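Local coordinates for protein putative O-GlcNAcase nagJ (Clostridium perfringens, PDB 6PV5) that probably hydrolyses terminal N-acetylhexosamine residues of glycans, as a family 84 glycoside hydrolase, at residues A[40-45]-A[163-168]; A[258-263]-A[294-299]; A[414-419]-A[491-496]; A[536-541]-A[560-565]. All coordinates share one frame; numbering follows the deposited sequence.

How the contacts relate
Along the chain the four contacts follow one another without overlap, and together they sample three parts of the fold. Contact 1 lies in the N-terminal domain resembling domain 2 of family 20 hydrolases, beside the mixed sheet. Contact 2 joins neighbouring strands 259-264 and 298-302 of the closed eight-stranded barrel, its centre about 30 Å from that of contact 1. Contact 3 ties a long loop between the last two barrel strands to the loop following helix 480-487. Contact 4 pairs helices 521-544 and 548-579, its centre about 19 Å from that of contact 3. Contact 3 thus links barrel loops to the C-terminal helical part, while the others lie within single modules.

Contact 1 of 4, residues A[40-45]-A[163-168]; sequences ISIYPT and KQLIKK
Two hydrogen bonds between the side-chain amide of Q164 and the backbone of Y43 carry the polar half of this contact. Y43 N gives its hydrogen to Q164 OE1 at 2.9 Å, meeting a lone pair in the plane of the amide, and Q164 NE2 returns a bond of 2.9 Å to Y43 O. The second bond stays close to the amide plane (12° out), so the carboxamide meets the N-H and C=O of Y43 edge-on, in its own plane, and its flip is fixed by the pair of bonds. With its chain extended beyond CG (chi2 -174°), Q164 spans the gap to the peptide.

On the apolar side, I42 sends CD1 against L165 CG at 3.9 Å and equally close to Q164 CB, while its CG2 sits 3.7 Å from Q164 OE1. L165 also rests on V178 of strand 174-182. The Y43 ring packs on helices 446-457 and 464-476, its OH bonded to S467.

A glutamine amide thus pairs with an irregular segment as a neighbouring strand would, pinning the lead-in to strand 48-51 beside the mixed sheet of the family 20 domain 2-like module, where that module meets those two helices.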
loop_
_atom_site.group_PDB
_atom_site.type_symbol
_atom_site.label_atom_id
_atom_site.label_comp_id
_atom_site.label_asym_id
_atom_site.label_seq_id
_atom_site.Cartn_x
_atom_site.Cartn_y
_atom_site.Cartn_z
ATOM N N ILE A 40 -14.081 16.881 8.797
ATOM C CA ILE A 40 -13.806 16.574 7.403
ATOM C C ILE A 40 -12.629 15.602 7.386
ATOM O O ILE A 40 -11.686 15.772 8.155
ATOM C CB ILE A 40 -13.516 17.860 6.598
ATOM N N SER A 41 -12.715 14.571 6.538
ATOM C CA SER A 41 -11.677 13.554 6.444
ATOM C C SER A 41 -11.340 13.264 4.983
ATOM O O SER A 41 -12.165 12.722 4.249
ATOM C CB SER A 41 -12.084 12.294 7.157
ATOM O OG SER A 41 -11.135 11.261 6.929
ATOM N N ILE A 42 -10.116 13.628 4.584
ATOM C CA ILE A 42 -9.611 13.324 3.257
ATOM C C ILE A 42 -8.420 12.389 3.410
ATOM O O ILE A 42 -7.509 12.648 4.183
ATOM C CB ILE A 42 -9.227 14.598 2.476
ATOM C CG1 ILE A 42 -10.312 15.677 2.558
ATOM C CG2 ILE A 42 -8.863 14.246 1.034
ATOM C CD1 ILE A 42 -11.629 15.278 1.932
ATOM N N TYR A 43 -8.447 11.299 2.652
ATOM C CA TYR A 43 -7.413 10.292 2.730
ATOM C C TYR A 43 -6.965 10.020 1.305
ATOM O O TYR A 43 -7.818 9.809 0.448
ATOM C CB TYR A 43 -8.010 9.021 3.339
ATOM C CG TYR A 43 -7.028 7.986 3.822
ATOM C CD1 TYR A 43 -6.402 8.123 5.051
ATOM C CD2 TYR A 43 -6.744 6.860 3.069
ATOM C CE1 TYR A 43 -5.518 7.169 5.518
ATOM C CE2 TYR A 43 -5.886 5.872 3.539
ATOM C CZ TYR A 43 -5.263 6.036 4.764
ATOM O OH TYR A 43 -4.393 5.104 5.242
ATOM N N PRO A 44 -5.647 10.028 0.987
ATOM C CA PRO A 44 -4.585 10.361 1.946
ATOM C C PRO A 44 -4.669 11.793 2.469
ATOM O O PRO A 44 -5.310 12.625 1.835
ATOM C CB PRO A 44 -3.306 10.253 1.100
ATOM C CG PRO A 44 -3.667 9.288 -0.004
ATOM C CD PRO A 44 -5.110 9.619 -0.324
ATOM N N THR A 45 -4.029 12.052 3.624
ATOM C CA THR A 45 -4.051 13.353 4.278
ATOM C C THR A 45 -3.447 14.429 3.369
ATOM O O THR A 45 -2.273 14.353 3.010
ATOM C CB THR A 45 -3.288 13.337 5.605
ATOM O OG1 THR A 45 -3.858 12.312 6.422
ATOM C CG2 THR A 45 -3.357 14.664 6.334
ATOM N N LYS A 163 -14.954 14.060 -4.014
ATOM C CA LYS A 163 -15.856 12.932 -3.806
ATOM C C LYS A 163 -15.886 12.498 -2.340
ATOM O O LYS A 163 -16.872 11.911 -1.905
ATOM C CB LYS A 163 -15.518 11.757 -4.732
ATOM N N GLN A 164 -14.826 12.810 -1.582
ATOM C CA GLN A 164 -14.735 12.471 -0.167
ATOM C C GLN A 164 -15.218 13.625 0.709
ATOM O O GLN A 164 -15.342 13.470 1.921
ATOM C CB GLN A 164 -13.295 12.167 0.255
ATOM C CG GLN A 164 -12.660 10.954 -0.407
ATOM C CD GLN A 164 -11.300 10.653 0.185
ATOM O OE1 GLN A 164 -10.930 11.133 1.254
ATOM N NE2 GLN A 164 -10.541 9.824 -0.502
ATOM N N LEU A 165 -15.466 14.793 0.105
ATOM C CA LEU A 165 -15.930 15.946 0.866
ATOM C C LEU A 165 -17.452 15.941 0.996
ATOM O O LEU A 165 -17.986 16.407 2.000
ATOM C CB LEU A 165 -15.436 17.239 0.208
ATOM C CG LEU A 165 -14.241 17.910 0.884
ATOM C CD1 LEU A 165 -13.677 19.003 -0.004
ATOM C CD2 LEU A 165 -14.618 18.466 2.251
ATOM N N ILE A 166 -18.137 15.420 -0.025
ATOM C CA ILE A 166 -19.588 15.464 -0.095
ATOM C C ILE A 166 -20.178 14.635 1.042
ATOM O O ILE A 166 -19.891 13.447 1.164
ATOM C CB ILE A 166 -20.103 14.979 -1.467
ATOM C CG1 ILE A 166 -19.285 15.533 -2.641
ATOM C CG2 ILE A 166 -21.592 15.280 -1.614
ATOM C CD1 ILE A 166 -19.329 17.048 -2.797
ATOM N N LYS A 167 -20.991 15.291 1.879
ATOM C CA LYS A 167 -21.891 14.600 2.785
ATOM C C LYS A 167 -23.286 14.622 2.163
ATOM O O LYS A 167 -23.766 15.684 1.766
ATOM C CB LYS A 167 -21.862 15.245 4.177
ATOM N N LYS A 168 -23.906 13.441 2.046
ATOM C CA LYS A 168 -25.285 13.333 1.594
ATOM C C LYS A 168 -26.215 13.367 2.812
ATOM O O LYS A 168 -27.438 13.251 2.598
ATOM C CB LYS A 168 -25.497 12.058 0.771
#

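Contact 2 of 4, residues A[258-263]-A[294-299]; sequences VDFVFA and MGVRSF
Strands 259-264 and 298-302 run parallel, with F262 bridged to F299 at a CA-CA distance of 4.9 Å. One hydrogen bond crosses between the segments, F262 N to S298 O at 2.9 Å, the donor tilted 30° from the carbonyl plane. Two CA-H...O contacts accompany it: V261 CA to S298 O and F299 CA to F262 O. Just before strand 298-302, G295 has positive phi and closes helix 274-294 with a Schellman motif.

Side chains meet on both faces. With V261 CG1 anti to the backbone N (chi1 -176°), CG2 is left beside the N and anti to the carbonyl carbon, where it meets S298 CB at 3.6 Å. On the other face V296 CG1 touches F262 CB at 3.8 Å and lies over the rim of one face of the F299 ring, which also pairs edge-to-face with F325 and touches L291.

Water takes over toward the strands' N-terminal ends. One molecule links D259 OD1 (2.8 Å) to S298 OG (2.7 Å), and another donates to F260 O while accepting from R297 N. The parallel strands of this beta-alpha-beta unit therefore combine a direct backbone bond and apolar faces with an end where water bridges polar atoms.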
loop_
_atom_site.group_PDB
_atom_site.type_symbol
_atom_site.label_atom_id
_atom_site.label_comp_id
_atom_site.label_asym_id
_atom_site.label_seq_id
_atom_site.Cartn_x
_atom_site.Cartn_y
_atom_site.Cartn_z
ATOM N N VAL A 258 -3.500 5.475 -13.269
ATOM C CA VAL A 258 -2.565 4.522 -12.706
ATOM C C VAL A 258 -1.686 4.030 -13.839
ATOM O O VAL A 258 -2.195 3.446 -14.787
ATOM C CB VAL A 258 -3.287 3.338 -12.025
ATOM C CG1 VAL A 258 -2.317 2.241 -11.641
ATOM C CG2 VAL A 258 -4.120 3.774 -10.829
ATOM N N ASP A 259 -0.373 4.254 -13.722
ATOM C CA ASP A 259 0.563 3.718 -14.698
ATOM C C ASP A 259 0.604 2.202 -14.603
ATOM O O ASP A 259 0.988 1.646 -13.571
ATOM C CB ASP A 259 1.992 4.247 -14.518
ATOM C CG ASP A 259 2.110 5.719 -14.847
ATOM O OD1 ASP A 259 1.471 6.147 -15.835
ATOM O OD2 ASP A 259 2.833 6.425 -14.117
ATOM N N PHE A 260 0.221 1.554 -15.707
ATOM C CA PHE A 260 0.441 0.136 -15.846
ATOM C C PHE A 260 1.897 -0.052 -16.241
ATOM O O PHE A 260 2.291 0.309 -17.352
ATOM C CB PHE A 260 -0.497 -0.474 -16.893
ATOM C CG PHE A 260 -0.437 -1.976 -16.955
ATOM C CD1 PHE A 260 0.511 -2.621 -17.721
ATOM C CD2 PHE A 260 -1.355 -2.748 -16.265
ATOM C CE1 PHE A 260 0.551 -4.005 -17.783
ATOM C CE2 PHE A 260 -1.308 -4.131 -16.311
ATOM C CZ PHE A 260 -0.368 -4.761 -17.086
ATOM N N VAL A 261 2.676 -0.627 -15.320
ATOM C CA VAL A 261 4.089 -0.884 -15.555
ATOM C C VAL A 261 4.264 -2.363 -15.877
ATOM O O VAL A 261 3.956 -3.222 -15.053
ATOM C CB VAL A 261 4.950 -0.451 -14.348
ATOM C CG1 VAL A 261 6.433 -0.632 -14.627
ATOM C CG2 VAL A 261 4.655 0.981 -13.925
ATOM N N PHE A 262 4.780 -2.667 -17.066
ATOM C CA PHE A 262 5.041 -4.056 -17.395
ATOM C C PHE A 262 6.481 -4.416 -17.054
ATOM O O PHE A 262 7.420 -3.782 -17.550
ATOM C CB PHE A 262 4.759 -4.343 -18.874
ATOM C CG PHE A 262 4.795 -5.818 -19.185
ATOM C CD1 PHE A 262 3.627 -6.572 -19.179
ATOM C CD2 PHE A 262 5.992 -6.466 -19.407
ATOM C CE1 PHE A 262 3.650 -7.934 -19.428
ATOM C CE2 PHE A 262 6.011 -7.828 -19.679
ATOM C CZ PHE A 262 4.842 -8.565 -19.675
ATOM N N ALA A 263 6.644 -5.487 -16.263
ATOM C CA ALA A 263 7.953 -5.926 -15.812
ATOM C C ALA A 263 8.400 -7.141 -16.614
ATOM O O ALA A 263 7.623 -8.073 -16.809
ATOM C CB ALA A 263 7.940 -6.229 -14.323
ATOM N N MET A 294 -0.243 -2.671 -27.171
ATOM C CA MET A 294 -1.350 -2.911 -26.254
ATOM C C MET A 294 -1.686 -1.647 -25.469
ATOM O O MET A 294 -2.788 -1.510 -24.936
ATOM C CB MET A 294 -1.014 -4.015 -25.260
ATOM C CG MET A 294 -0.792 -5.348 -25.908
ATOM S SD MET A 294 -0.567 -6.568 -24.610
ATOM C CE MET A 294 0.396 -7.788 -25.504
ATOM N N GLY A 295 -0.734 -0.718 -25.391
ATOM C CA GLY A 295 -0.981 0.521 -24.672
ATOM C C GLY A 295 -0.067 0.692 -23.462
ATOM O O GLY A 295 -0.207 1.664 -22.730
ATOM N N VAL A 296 0.889 -0.223 -23.287
ATOM C CA VAL A 296 1.874 -0.078 -22.215
ATOM C C VAL A 296 2.811 1.101 -22.497
ATOM O O VAL A 296 3.517 1.116 -23.504
ATOM C CB VAL A 296 2.671 -1.370 -21.971
ATOM C CG1 VAL A 296 3.593 -1.233 -20.768
ATOM C CG2 VAL A 296 1.768 -2.584 -21.806
ATOM N N ARG A 297 2.831 2.053 -21.557
ATOM C CA ARG A 297 3.689 3.224 -21.568
ATOM C C ARG A 297 4.747 3.203 -20.447
ATOM O O ARG A 297 5.539 4.142 -20.358
ATOM C CB ARG A 297 2.817 4.480 -21.425
ATOM C CG ARG A 297 1.843 4.724 -22.576
ATOM C CD ARG A 297 2.543 5.036 -23.893
ATOM N NE ARG A 297 1.638 5.255 -25.017
ATOM C CZ ARG A 297 1.178 4.292 -25.817
ATOM N NH1 ARG A 297 1.530 3.033 -25.623
ATOM N NH2 ARG A 297 0.364 4.595 -26.815
ATOM N N SER A 298 4.761 2.182 -19.562
ATOM C CA SER A 298 5.780 2.086 -18.517
ATOM C C SER A 298 6.357 0.680 -18.464
ATOM O O SER A 298 5.609 -0.295 -18.489
ATOM C CB SER A 298 5.257 2.459 -17.164
ATOM O OG SER A 298 4.943 3.845 -17.067
ATOM N N PHE A 299 7.689 0.591 -18.357
ATOM C CA PHE A 299 8.384 -0.678 -18.439
ATOM C C PHE A 299 9.392 -0.795 -17.293
ATOM O O PHE A 299 9.897 0.202 -16.773
ATOM C CB PHE A 299 9.130 -0.812 -19.768
ATOM C CG PHE A 299 8.253 -0.689 -20.990
ATOM C CD1 PHE A 299 7.758 0.541 -21.394
ATOM C CD2 PHE A 299 7.902 -1.813 -21.718
ATOM C CE1 PHE A 299 6.935 0.648 -22.505
ATOM C CE2 PHE A 299 7.075 -1.704 -22.824
ATOM C CZ PHE A 299 6.592 -0.478 -23.212
HETATM O O HOH W 1 2.324 4.286 -17.761
HETATM O O HOH W 2 1.543 2.413 -18.951
#

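Contact 3 of 4, residues A[414-419]-A[491-496]; sequences KMALGP and TRLDTG
Two irregular loops interlock here: segment 414-419, from the long connection between the last two barrel strands, and segment 491-496, between helices 480-487 and 501-515 on the way into the helical part. K414 reaches across and places NZ 2.8 Å from R492 O, in the carbonyl plane at a C=O...N angle of 152°. Its CG stands anti to the backbone N (chi1 -174°) and the rest of the chain is fully extended, which brings the ammonium the whole way over; the same NZ forms a salt bridge with D499.

L493 slides past the lysine in the opposite direction. Its CD1 lies 3.6 Å from K414 CG, and its other branch, CD2, presses on A416 CB at 3.6 Å, so the leucine fork covers both the aliphatic stem of the lysine and the alanine methyl. Further along, T491 lays its methyl CG2 over G418 CA at 3.6 Å. There G418 has no side chain to obstruct the threonine, whose OG1 is engaged by R497 O.

The 491-496 loop also braces itself: R492 NH1 bonds in the guanidinium plane to G496 O at 3.1 Å and also reaches P380 O. The K414 ammonium is thus gripped by a backbone carbonyl and a carboxylate, and D499 would probably favour its charged form, while the leucine shields the lysine's stem within this largely buried junction.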
loop_
_atom_site.group_PDB
_atom_site.type_symbol
_atom_site.label_atom_id
_atom_site.label_comp_id
_atom_site.label_asym_id
_atom_site.label_seq_id
_atom_site.Cartn_x
_atom_site.Cartn_y
_atom_site.Cartn_z
ATOM N N LYS A 414 0.222 -16.333 8.492
ATOM C CA LYS A 414 -0.101 -15.116 9.231
ATOM C C LYS A 414 -0.457 -13.987 8.263
ATOM O O LYS A 414 0.335 -13.696 7.372
ATOM C CB LYS A 414 1.089 -14.696 10.102
ATOM C CG LYS A 414 0.761 -13.525 11.007
ATOM C CD LYS A 414 1.710 -13.297 12.167
ATOM C CE LYS A 414 1.127 -12.249 13.110
ATOM N NZ LYS A 414 2.060 -11.947 14.230
ATOM N N MET A 415 -1.606 -13.320 8.474
ATOM C CA MET A 415 -1.986 -12.154 7.691
ATOM C C MET A 415 -1.321 -10.901 8.273
ATOM O O MET A 415 -1.339 -10.692 9.480
ATOM C CB MET A 415 -3.501 -11.916 7.686
ATOM C CG MET A 415 -4.344 -13.069 7.149
ATOM S SD MET A 415 -3.940 -13.445 5.417
ATOM C CE MET A 415 -5.471 -14.154 4.811
ATOM N N ALA A 416 -0.786 -10.038 7.393
ATOM C CA ALA A 416 -0.282 -8.735 7.811
ATOM C C ALA A 416 -1.402 -7.727 7.609
ATOM O O ALA A 416 -1.800 -7.468 6.473
ATOM C CB ALA A 416 0.949 -8.377 7.008
ATOM N N LEU A 417 -1.922 -7.192 8.718
ATOM C CA LEU A 417 -3.073 -6.306 8.677
ATOM C C LEU A 417 -2.722 -4.970 9.326
ATOM O O LEU A 417 -3.624 -4.221 9.691
ATOM C CB LEU A 417 -4.254 -6.967 9.418
ATOM C CG LEU A 417 -4.753 -8.295 8.824
ATOM C CD1 LEU A 417 -5.829 -8.913 9.727
ATOM C CD2 LEU A 417 -5.319 -8.061 7.423
ATOM N N GLY A 418 -1.425 -4.665 9.458
ATOM C CA GLY A 418 -1.024 -3.424 10.110
ATOM C C GLY A 418 -0.672 -2.270 9.166
ATOM O O GLY A 418 -0.616 -2.423 7.942
ATOM N N PRO A 419 -0.369 -1.068 9.717
ATOM C CA PRO A 419 0.058 0.067 8.898
ATOM C C PRO A 419 1.518 -0.081 8.479
ATOM O O PRO A 419 2.313 -0.748 9.150
ATOM C CB PRO A 419 -0.106 1.260 9.857
ATOM C CG PRO A 419 0.197 0.652 11.214
ATOM C CD PRO A 419 -0.425 -0.737 11.154
ATOM N N THR A 491 -0.151 -7.836 13.174
ATOM C CA THR A 491 0.480 -6.726 12.462
ATOM C C THR A 491 1.922 -7.086 12.142
ATOM O O THR A 491 2.435 -6.681 11.117
ATOM C CB THR A 491 0.345 -5.369 13.171
ATOM O OG1 THR A 491 0.959 -5.442 14.462
ATOM C CG2 THR A 491 -1.092 -4.924 13.342
ATOM N N ARG A 492 2.543 -7.892 12.995
ATOM C CA ARG A 492 3.974 -8.113 12.911
ATOM C C ARG A 492 4.267 -9.433 12.200
ATOM O O ARG A 492 3.836 -10.487 12.658
ATOM C CB ARG A 492 4.565 -8.077 14.327
ATOM C CG ARG A 492 6.053 -8.383 14.426
ATOM C CD ARG A 492 6.920 -7.222 13.940
ATOM N NE ARG A 492 8.344 -7.539 14.036
ATOM C CZ ARG A 492 9.349 -6.722 13.713
ATOM N NH1 ARG A 492 9.117 -5.501 13.261
ATOM N NH2 ARG A 492 10.590 -7.131 13.864
ATOM N N LEU A 493 5.041 -9.366 11.106
ATOM C CA LEU A 493 5.597 -10.539 10.459
ATOM C C LEU A 493 7.113 -10.508 10.661
ATOM O O LEU A 493 7.575 -10.533 11.797
ATOM C CB LEU A 493 5.183 -10.538 8.981
ATOM C CG LEU A 493 3.904 -11.295 8.587
ATOM C CD1 LEU A 493 2.749 -10.960 9.492
ATOM C CD2 LEU A 493 3.517 -10.928 7.163
ATOM N N ASP A 494 7.908 -10.455 9.585
ATOM C CA ASP A 494 9.322 -10.189 9.804
ATOM C C ASP A 494 9.565 -8.682 9.911
ATOM O O ASP A 494 10.647 -8.253 10.259
ATOM C CB ASP A 494 10.204 -10.844 8.748
ATOM C CG ASP A 494 10.357 -12.337 8.964
ATOM O OD1 ASP A 494 9.717 -12.858 9.898
ATOM O OD2 ASP A 494 11.100 -12.969 8.175
ATOM N N THR A 495 8.546 -7.883 9.611
ATOM C CA THR A 495 8.601 -6.446 9.807
ATOM C C THR A 495 7.184 -6.050 10.190
ATOM O O THR A 495 6.300 -6.903 10.148
ATOM C CB THR A 495 9.127 -5.724 8.557
ATOM O OG1 THR A 495 9.390 -4.355 8.891
ATOM C CG2 THR A 495 8.164 -5.787 7.389
ATOM N N GLY A 496 6.976 -4.779 10.544
ATOM C CA GLY A 496 5.628 -4.311 10.834
ATOM C C GLY A 496 5.514 -3.799 12.264
ATOM O O GLY A 496 6.403 -4.022 13.086
#

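Contact 4 of 4, residues A[536-541]-A[560-565]; sequences QVPNKL and KFEIYG
The tight side of this helix pair is where V537 and P538 of helix 521-544 meet the F561 ring of helix 548-579. V537 CG2 comes within 3.6 Å of F561 CE2, and P538 CG lies 4.0 Å from F561 CD2. Both approach the edge of the ring near its plane rather than a face. The ring gets there because F561 CG stands anti to its backbone N (chi1 -167°), and its neighbours are aliphatic from helix 521-544 and aromatic in F486 and H489, both edge-to-face. P538 also turns its CG toward E562 CB, 3.9 Å away, which carries the apolar contact outward.

Beyond the proline the contact becomes polar and watery. N539, which is exposed, has OD1 3.5 Å from E562 OE1, but these are two acceptor oxygens and not a bond, their amide and carboxylate planes 82° apart; OD1 has a weak hydrogen bond from R542. No direct hydrogen bond joins the two segments; a water mediates instead, accepting from N539 N at 3.0 Å and donating to E562 OE1 at 2.7 Å. Helix 521-544 is kinked here: P538 N carries no hydrogen, and N539 N makes no bond to the preceding turn but serves the water.

With local axes 8.7 Å apart at 153°, this is a nearly antiparallel helical hairpin of the hyaluronidase post-catalytic domain-like bundle, apolar inside and hydrated outside.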
loop_
_atom_site.group_PDB
_atom_site.type_symbol
_atom_site.label_atom_id
_atom_site.label_comp_id
_atom_site.label_asym_id
_atom_site.label_seq_id
_atom_site.Cartn_x
_atom_site.Cartn_y
_atom_site.Cartn_z
ATOM N N GLN A 536 -15.626 -12.350 21.455
ATOM C CA GLN A 536 -16.870 -11.856 20.868
ATOM C C GLN A 536 -16.720 -11.389 19.419
ATOM O O GLN A 536 -17.699 -11.395 18.674
ATOM C CB GLN A 536 -17.384 -10.631 21.622
ATOM C CG GLN A 536 -17.725 -10.856 23.083
ATOM C CD GLN A 536 -17.995 -9.513 23.719
ATOM O OE1 GLN A 536 -18.956 -8.824 23.368
ATOM N NE2 GLN A 536 -17.136 -9.119 24.647
ATOM N N VAL A 537 -15.550 -10.873 19.024
ATOM C CA VAL A 537 -15.531 -10.169 17.748
ATOM C C VAL A 537 -15.668 -11.109 16.543
ATOM O O VAL A 537 -16.263 -10.700 15.558
ATOM C CB VAL A 537 -14.389 -9.137 17.599
ATOM C CG1 VAL A 537 -14.333 -8.126 18.741
ATOM C CG2 VAL A 537 -13.042 -9.775 17.363
ATOM N N PRO A 538 -15.183 -12.383 16.547
ATOM C CA PRO A 538 -15.306 -13.257 15.375
ATOM C C PRO A 538 -16.737 -13.442 14.859
ATOM O O PRO A 538 -17.007 -13.180 13.691
ATOM C CB PRO A 538 -14.649 -14.566 15.836
ATOM C CG PRO A 538 -13.651 -14.073 16.860
ATOM C CD PRO A 538 -14.454 -13.052 17.639
ATOM N N ASN A 539 -17.663 -13.805 15.752
ATOM C CA ASN A 539 -19.064 -13.953 15.386
ATOM C C ASN A 539 -19.610 -12.649 14.828
ATOM O O ASN A 539 -20.381 -12.669 13.854
ATOM C CB ASN A 539 -19.920 -14.413 16.572
ATOM C CG ASN A 539 -19.831 -15.910 16.814
ATOM O OD1 ASN A 539 -19.036 -16.601 16.185
ATOM N ND2 ASN A 539 -20.648 -16.425 17.723
ATOM N N LYS A 540 -19.239 -11.518 15.465
ATOM C CA LYS A 540 -19.801 -10.256 15.003
ATOM C C LYS A 540 -19.269 -9.928 13.609
ATOM O O LYS A 540 -20.008 -9.410 12.768
ATOM C CB LYS A 540 -19.451 -9.070 15.905
ATOM C CG LYS A 540 -20.039 -9.041 17.308
ATOM C CD LYS A 540 -19.198 -8.098 18.165
ATOM C CE LYS A 540 -19.407 -8.206 19.662
ATOM N NZ LYS A 540 -20.649 -7.531 20.101
ATOM N N LEU A 541 -17.969 -10.192 13.379
ATOM C CA LEU A 541 -17.412 -9.969 12.053
ATOM C C LEU A 541 -17.996 -10.960 11.044
ATOM O O LEU A 541 -18.279 -10.581 9.912
ATOM C CB LEU A 541 -15.886 -10.071 12.110
ATOM C CG LEU A 541 -15.210 -8.880 12.786
ATOM C CD1 LEU A 541 -13.774 -9.223 13.128
ATOM C CD2 LEU A 541 -15.294 -7.651 11.879
ATOM N N LYS A 560 -9.647 -19.202 15.141
ATOM C CA LYS A 560 -8.533 -19.400 16.049
ATOM C C LYS A 560 -8.524 -18.286 17.097
ATOM O O LYS A 560 -8.234 -18.547 18.269
ATOM C CB LYS A 560 -7.195 -19.473 15.308
ATOM C CG LYS A 560 -6.027 -19.866 16.198
ATOM C CD LYS A 560 -4.900 -20.513 15.480
ATOM C CE LYS A 560 -3.799 -20.940 16.419
ATOM N NZ LYS A 560 -2.727 -21.638 15.650
ATOM N N PHE A 561 -8.890 -17.069 16.679
ATOM C CA PHE A 561 -8.847 -15.900 17.555
ATOM C C PHE A 561 -9.837 -16.071 18.707
ATOM O O PHE A 561 -9.538 -15.710 19.832
ATOM C CB PHE A 561 -9.257 -14.651 16.776
ATOM C CG PHE A 561 -8.992 -13.305 17.405
ATOM C CD1 PHE A 561 -7.695 -12.832 17.579
ATOM C CD2 PHE A 561 -10.045 -12.459 17.730
ATOM C CE1 PHE A 561 -7.459 -11.558 18.100
ATOM C CE2 PHE A 561 -9.808 -11.185 18.242
ATOM C CZ PHE A 561 -8.518 -10.727 18.420
ATOM N N GLU A 562 -11.010 -16.634 18.405
ATOM C CA GLU A 562 -12.030 -16.906 19.406
ATOM C C GLU A 562 -11.507 -17.877 20.460
ATOM O O GLU A 562 -11.752 -17.669 21.643
ATOM C CB GLU A 562 -13.295 -17.472 18.760
ATOM C CG GLU A 562 -14.463 -17.523 19.730
ATOM C CD GLU A 562 -15.781 -18.010 19.151
ATOM O OE1 GLU A 562 -16.197 -17.511 18.090
ATOM O OE2 GLU A 562 -16.401 -18.872 19.780
ATOM N N ILE A 563 -10.802 -18.928 20.027
ATOM C CA ILE A 563 -10.215 -19.926 20.917
ATOM C C ILE A 563 -9.111 -19.312 21.789
ATOM O O ILE A 563 -9.015 -19.657 22.974
ATOM C CB ILE A 563 -9.681 -21.143 20.129
ATOM C CG1 ILE A 563 -10.743 -21.807 19.244
ATOM C CG2 ILE A 563 -9.007 -22.157 21.058
ATOM C CD1 ILE A 563 -10.204 -23.003 18.475
ATOM N N TYR A 564 -8.245 -18.454 21.208
ATOM C CA TYR A 564 -7.274 -17.712 22.001
ATOM C C TYR A 564 -7.987 -16.933 23.113
ATOM O O TYR A 564 -7.534 -16.943 24.249
ATOM C CB TYR A 564 -6.464 -16.720 21.156
ATOM C CG TYR A 564 -5.238 -17.311 20.523
ATOM C CD1 TYR A 564 -4.204 -17.800 21.312
ATOM C CD2 TYR A 564 -5.101 -17.361 19.144
ATOM C CE1 TYR A 564 -3.072 -18.352 20.743
ATOM C CE2 TYR A 564 -3.976 -17.923 18.562
ATOM C CZ TYR A 564 -2.961 -18.407 19.361
ATOM O OH TYR A 564 -1.820 -18.921 18.819
ATOM N N GLY A 565 -9.098 -16.263 22.785
ATOM C CA GLY A 565 -9.859 -15.542 23.800
ATOM C C GLY A 565 -10.202 -16.438 24.996
ATOM O O GLY A 565 -9.913 -16.112 26.156
HETATM O O HOH W 3 -17.266 -15.027 18.421
#